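Local coordinates for molybdopterin-guanine dinucleotide biosynthesis protein A (MobA) (Archaeoglobus fulgidus, PDB 3NGW) that probably transfers a guanine nucleotide from GTP during molybdenum cofactor biosynthesis, at residues A128-S133 with V151-L156; F177-P182 with K186-I191. All coordinates share one frame; numbering follows the deposited sequence.

Contact 1 of 2, residues A128-S133 with V151-L156; sequences AYYAES and VPLERL
Tyr130 and Leu153 meet through carbon alone: CD2 of Leu153 comes to the edge of the tyrosine ring, near its plane, 4.2 Å from Tyr130 CE2. This joins strand 129-130, an antiparallel member of the mixed sheet of the GT-A-like nucleotidyltransferase fold, to the end of helix 150-154. The backbones stay well apart, with the CA atoms of Tyr130 and Leu153 separated by 10.5 Å, and the side-chain ends span the gap. In Tyr130, CG anti to the carbonyl carbon (chi1 -70°) carries the ring across to the leucine, and its hydroxyl is hydrogen-bonded to the backbone O of Pro125, which fixes the far end of the ring. Both side chains also pack on strand 115-119, Tyr130 against Ala115 and Leu153 against Ile117, so the neighbouring strand backs the pair. Beyond them the contact thins toward the surface. Ser133, in the 3-10 turn that follows the strand, meets Leu156 through its backbone, while its OG is hydrogen-bonded to Asp114 OD1. Leu156 lies just past the helix, its N bonded to Leu153 O at 3.2 Å, and its side chain touches Ala134 and Glu137. Its CD2 methyl stops 4.4 Å from the carbonyl O of Ser133.

Contact 2 of 2, residues F177-P182 with K186-I191; sequences FNINTP and KRAEEI
The Phe177 ring carries a methyl on one face: CD1 of Ile191 stands over its centre, 4.0 Å from the centroid and 4° off the normal, a CH-pi contact. Ala188 CB lies near the ring plane, 3.7 Å from Phe177 CE1, and Arg187 NH1 lies in plane at the edge, 3.5 Å from Phe177 CD2. The guanidinium of Arg187 is turned 72° from the ring; Phe177 CE2 lies over one guanidinium face, offset toward its rim, and is 3.3 Å from Arg187 NE. Bends at chi2 and chi3 lay the arginine along the CD2-CE2 side of the ring. Phe177 reaches the helix because its CG stands anti to the backbone N (chi1 173°), and Ile179 adds its CD1 methyl 3.6 Å from Ala188 CB. Lys186 N donates a weak bond to Pro182 O, 3.4 Å long. Asp184, seen to bind calcium though no ion is bound to this chain there in this model, accepts at OD2 from N of Asn180 and of the N-cap Thr181, the latter half a capping box. Helix 182-194 folds back over its leading loop, Ile179 pairs by backbone with Asp92, Ala188 packs on Leu23 of strand 22-23, and the Cys24-Cys192 disulfide ties the helix beside that strand.

The two contacts lie on opposite sides of the chain's centre, their own centres about 29 Å apart, and follow one another along the chain without sharing an element. Both are partly buried, with inner hydrophobic residues and exposed margins. Contact 1 joins a strand of the main sheet to a helix about 20 residues further on and is the sparser, burying 99 Å² with no hydrogen bond across it. Contact 2 is local, a helix against its own leading loop, and buries 259 Å². Its aromatic ring meets an arginine as well as methyl groups, whereas across contact 1 the chemistry is purely apolar apart from one carbonyl near a methyl.

Contact 1 of 2, residues A128-S133 with V151-L156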
loop_
_atom_site.group_PDB
_atom_site.type_symbol
_atom_site.label_atom_id
_atom_site.label_comp_id
_atom_site.label_asym_id
_atom_site.label_seq_id
_atom_site.Cartn_x
_atom_site.Cartn_y
_atom_site.Cartn_z
ATOM N N ALA A 128 5.005 -3.604 1.573
ATOM C CA ALA A 128 6.451 -3.763 1.708
ATOM C C ALA A 128 7.231 -2.448 1.732
ATOM O O ALA A 128 6.689 -1.370 1.498
ATOM C CB ALA A 128 6.971 -4.638 0.578
ATOM N N TYR A 129 8.521 -2.575 2.018
ATOM C CA TYR A 129 9.447 -1.455 2.079
ATOM C C TYR A 129 10.098 -1.225 0.712
ATOM O O TYR A 129 10.507 -2.175 0.037
ATOM C CB TYR A 129 10.536 -1.754 3.114
ATOM C CG TYR A 129 11.746 -0.853 3.009
ATOM C CD1 TYR A 129 11.768 0.410 3.608
ATOM C CD2 TYR A 129 12.843 -1.232 2.238
ATOM C CE1 TYR A 129 12.862 1.274 3.428
ATOM C CE2 TYR A 129 13.924 -0.380 2.054
ATOM C CZ TYR A 129 13.928 0.864 2.646
ATOM O OH TYR A 129 15.006 1.685 2.417
ATOM N N TYR A 130 10.177 0.038 0.304
ATOM C CA TYR A 130 10.811 0.409 -0.957
ATOM C C TYR A 130 11.746 1.574 -0.653
ATOM O O TYR A 130 11.371 2.504 0.058
ATOM C CB TYR A 130 9.776 0.848 -2.020
ATOM C CG TYR A 130 8.885 -0.264 -2.565
ATOM C CD1 TYR A 130 7.716 -0.646 -1.905
ATOM C CD2 TYR A 130 9.239 -0.965 -3.721
ATOM C CE1 TYR A 130 6.925 -1.703 -2.381
ATOM C CE2 TYR A 130 8.456 -2.021 -4.196
ATOM C CZ TYR A 130 7.308 -2.383 -3.521
ATOM O OH TYR A 130 6.558 -3.445 -3.975
ATOM N N ALA A 131 12.966 1.501 -1.167
ATOM C CA ALA A 131 13.941 2.563 -0.970
ATOM C C ALA A 131 13.915 3.419 -2.227
ATOM O O ALA A 131 13.432 2.978 -3.269
ATOM C CB ALA A 131 15.334 1.975 -0.762
ATOM N N GLU A 132 14.427 4.640 -2.125
ATOM C CA GLU A 132 14.474 5.566 -3.253
ATOM C C GLU A 132 15.226 4.989 -4.445
ATOM O O GLU A 132 14.916 5.289 -5.601
ATOM C CB GLU A 132 15.158 6.860 -2.820
ATOM C CG GLU A 132 15.358 7.868 -3.929
ATOM C CD GLU A 132 15.962 9.166 -3.426
ATOM O OE1 GLU A 132 15.258 9.911 -2.708
ATOM O OE2 GLU A 132 17.149 9.437 -3.731
ATOM N N SER A 133 16.221 4.160 -4.153
ATOM C CA SER A 133 17.057 3.558 -5.187
ATOM C C SER A 133 16.297 2.646 -6.153
ATOM O O SER A 133 16.816 2.295 -7.217
ATOM C CB SER A 133 18.201 2.793 -4.528
ATOM O OG SER A 133 17.724 1.890 -3.540
ATOM N N VAL A 151 8.068 -7.449 -12.907
ATOM C CA VAL A 151 9.058 -7.193 -13.940
ATOM C C VAL A 151 10.191 -6.280 -13.481
ATOM O O VAL A 151 11.356 -6.645 -13.583
ATOM C CB VAL A 151 8.393 -6.591 -15.193
ATOM C CG1 VAL A 151 9.450 -6.237 -16.228
ATOM C CG2 VAL A 151 7.399 -7.590 -15.764
ATOM N N PRO A 152 9.867 -5.073 -12.984
ATOM C CA PRO A 152 10.969 -4.210 -12.550
ATOM C C PRO A 152 11.668 -4.706 -11.281
ATOM O O PRO A 152 12.842 -4.406 -11.054
ATOM C CB PRO A 152 10.301 -2.844 -12.387
ATOM C CG PRO A 152 8.863 -3.175 -12.142
ATOM C CD PRO A 152 8.588 -4.338 -13.022
ATOM N N LEU A 153 10.959 -5.484 -10.469
ATOM C CA LEU A 153 11.548 -6.013 -9.242
ATOM C C LEU A 153 12.688 -6.988 -9.539
ATOM O O LEU A 153 13.599 -7.156 -8.726
ATOM C CB LEU A 153 10.479 -6.704 -8.383
ATOM C CG LEU A 153 9.496 -5.750 -7.695
ATOM C CD1 LEU A 153 8.475 -6.524 -6.891
ATOM C CD2 LEU A 153 10.279 -4.790 -6.808
ATOM N N GLU A 154 12.637 -7.626 -10.706
ATOM C CA GLU A 154 13.673 -8.575 -11.093
ATOM C C GLU A 154 14.978 -7.872 -11.428
ATOM O O GLU A 154 16.050 -8.467 -11.333
ATOM C CB GLU A 154 13.205 -9.415 -12.282
ATOM C CG GLU A 154 12.289 -10.568 -11.893
ATOM C CD GLU A 154 11.680 -11.268 -13.093
ATOM O OE1 GLU A 154 11.055 -12.338 -12.903
ATOM O OE2 GLU A 154 11.820 -10.743 -14.222
ATOM N N ARG A 155 14.883 -6.604 -11.814
ATOM C CA ARG A 155 16.065 -5.814 -12.142
ATOM C C ARG A 155 16.599 -5.042 -10.931
ATOM O O ARG A 155 17.517 -4.236 -11.062
ATOM C CB ARG A 155 15.749 -4.823 -13.262
ATOM C CG ARG A 155 15.803 -5.389 -14.670
ATOM C CD ARG A 155 15.673 -4.251 -15.674
ATOM N NE ARG A 155 16.252 -4.548 -16.982
ATOM C CZ ARG A 155 15.793 -5.469 -17.824
ATOM N NH1 ARG A 155 14.736 -6.204 -17.499
ATOM N NH2 ARG A 155 16.386 -5.648 -19.000
ATOM N N LEU A 156 16.027 -5.296 -9.757
ATOM C CA LEU A 156 16.442 -4.614 -8.532
ATOM C C LEU A 156 16.918 -5.593 -7.467
ATOM O O LEU A 156 16.621 -6.782 -7.530
ATOM C CB LEU A 156 15.274 -3.802 -7.961
ATOM C CG LEU A 156 14.698 -2.681 -8.824
ATOM C CD1 LEU A 156 13.409 -2.168 -8.208
ATOM C CD2 LEU A 156 15.716 -1.566 -8.966
#

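Contact 2 of 2, residues F177-P182 with K186-I191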
loop_
_atom_site.group_PDB
_atom_site.type_symbol
_atom_site.label_atom_id
_atom_site.label_comp_id
_atom_site.label_asym_id
_atom_site.label_seq_id
_atom_site.Cartn_x
_atom_site.Cartn_y
_atom_site.Cartn_z
ATOM N N PHE A 177 -4.768 -9.511 4.677
ATOM C CA PHE A 177 -6.115 -9.717 4.183
ATOM C C PHE A 177 -6.502 -8.598 3.221
ATOM O O PHE A 177 -6.474 -7.419 3.571
ATOM C CB PHE A 177 -7.073 -9.783 5.371
ATOM C CG PHE A 177 -8.516 -9.825 4.988
ATOM C CD1 PHE A 177 -9.283 -8.670 4.993
ATOM C CD2 PHE A 177 -9.109 -11.016 4.603
ATOM C CE1 PHE A 177 -10.620 -8.704 4.619
ATOM C CE2 PHE A 177 -10.442 -11.055 4.230
ATOM C CZ PHE A 177 -11.198 -9.899 4.238
ATOM N N ASN A 178 -6.859 -8.975 1.999
ATOM C CA ASN A 178 -7.244 -7.998 0.993
ATOM C C ASN A 178 -8.741 -8.016 0.737
ATOM O O ASN A 178 -9.388 -9.051 0.875
ATOM C CB ASN A 178 -6.509 -8.285 -0.323
ATOM C CG ASN A 178 -5.093 -7.725 -0.345
ATOM O OD1 ASN A 178 -4.864 -6.605 -0.804
ATOM N ND2 ASN A 178 -4.141 -8.498 0.159
ATOM N N ILE A 179 -9.283 -6.862 0.368
ATOM C CA ILE A 179 -10.696 -6.754 0.038
ATOM C C ILE A 179 -10.831 -6.404 -1.437
ATOM O O ILE A 179 -10.587 -5.262 -1.828
ATOM C CB ILE A 179 -11.399 -5.648 0.823
ATOM C CG1 ILE A 179 -11.346 -5.946 2.320
ATOM C CG2 ILE A 179 -12.840 -5.519 0.343
ATOM C CD1 ILE A 179 -12.085 -4.922 3.165
ATOM N N ASN A 180 -11.219 -7.377 -2.258
ATOM C CA ASN A 180 -11.374 -7.129 -3.692
ATOM C C ASN A 180 -12.708 -7.603 -4.265
ATOM O O ASN A 180 -13.208 -7.025 -5.228
ATOM C CB ASN A 180 -10.248 -7.811 -4.480
ATOM C CG ASN A 180 -8.864 -7.343 -4.060
ATOM O OD1 ASN A 180 -8.406 -7.632 -2.953
ATOM N ND2 ASN A 180 -8.189 -6.613 -4.946
ATOM N N THR A 181 -13.280 -8.650 -3.677
ATOM C CA THR A 181 -14.531 -9.216 -4.174
ATOM C C THR A 181 -15.646 -9.378 -3.136
ATOM O O THR A 181 -15.411 -9.290 -1.942
ATOM C CB THR A 181 -14.272 -10.588 -4.791
ATOM O OG1 THR A 181 -13.578 -11.404 -3.843
ATOM C CG2 THR A 181 -13.443 -10.462 -6.031
ATOM N N PRO A 182 -16.882 -9.636 -3.593
ATOM C CA PRO A 182 -18.024 -9.807 -2.685
ATOM C C PRO A 182 -17.764 -10.702 -1.476
ATOM O O PRO A 182 -18.174 -10.369 -0.364
ATOM C CB PRO A 182 -19.106 -10.363 -3.600
ATOM C CG PRO A 182 -18.818 -9.637 -4.899
ATOM C CD PRO A 182 -17.307 -9.778 -4.999
ATOM N N LYS A 186 -17.920 -9.726 2.945
ATOM C CA LYS A 186 -18.615 -10.570 3.901
ATOM C C LYS A 186 -17.666 -10.975 5.009
ATOM O O LYS A 186 -18.019 -10.897 6.179
ATOM C CB LYS A 186 -19.160 -11.817 3.210
ATOM C CG LYS A 186 -20.069 -12.684 4.068
ATOM C CD LYS A 186 -20.654 -13.826 3.229
ATOM C CE LYS A 186 -21.640 -14.692 4.001
ATOM N NZ LYS A 186 -20.987 -15.458 5.087
ATOM N N ARG A 187 -16.459 -11.404 4.647
ATOM C CA ARG A 187 -15.487 -11.811 5.661
ATOM C C ARG A 187 -14.961 -10.595 6.417
ATOM O O ARG A 187 -14.892 -10.604 7.647
ATOM C CB ARG A 187 -14.312 -12.572 5.033
ATOM C CG ARG A 187 -13.863 -13.767 5.875
ATOM C CD ARG A 187 -12.372 -13.761 6.212
ATOM N NE ARG A 187 -11.516 -14.023 5.056
ATOM C CZ ARG A 187 -10.199 -14.221 5.130
ATOM N NH1 ARG A 187 -9.492 -14.445 4.027
ATOM N NH2 ARG A 187 -9.586 -14.205 6.309
ATOM N N ALA A 188 -14.589 -9.556 5.672
ATOM C CA ALA A 188 -14.078 -8.323 6.259
ATOM C C ALA A 188 -15.004 -7.864 7.374
ATOM O O ALA A 188 -14.547 -7.457 8.440
ATOM C CB ALA A 188 -13.963 -7.242 5.201
ATOM N N GLU A 189 -16.305 -7.937 7.123
ATOM C CA GLU A 189 -17.298 -7.548 8.112
ATOM C C GLU A 189 -17.180 -8.392 9.369
ATOM O O GLU A 189 -17.178 -7.853 10.467
ATOM C CB GLU A 189 -18.712 -7.694 7.552
ATOM C CG GLU A 189 -19.317 -6.418 7.000
ATOM C CD GLU A 189 -19.424 -5.316 8.044
ATOM O OE1 GLU A 189 -19.898 -5.587 9.170
ATOM O OE2 GLU A 189 -19.049 -4.170 7.731
ATOM N N GLU A 190 -17.080 -9.710 9.213
ATOM C CA GLU A 190 -16.977 -10.599 10.370
ATOM C C GLU A 190 -15.735 -10.278 11.193
ATOM O O GLU A 190 -15.767 -10.310 12.419
ATOM C CB GLU A 190 -16.912 -12.066 9.926
ATOM C CG GLU A 190 -17.882 -12.456 8.813
ATOM C CD GLU A 190 -17.782 -13.938 8.420
ATOM O OE1 GLU A 190 -16.653 -14.490 8.405
ATOM O OE2 GLU A 190 -18.837 -14.544 8.109
ATOM N N ILE A 191 -14.641 -9.973 10.506
ATOM C CA ILE A 191 -13.382 -9.652 11.163
ATOM C C ILE A 191 -13.478 -8.360 11.972
ATOM O O ILE A 191 -13.139 -8.346 13.156
ATOM C CB ILE A 191 -12.234 -9.531 10.127
ATOM C CG1 ILE A 191 -11.985 -10.897 9.482
ATOM C CG2 ILE A 191 -10.967 -9.021 10.790
ATOM C CD1 ILE A 191 -10.974 -10.874 8.365
#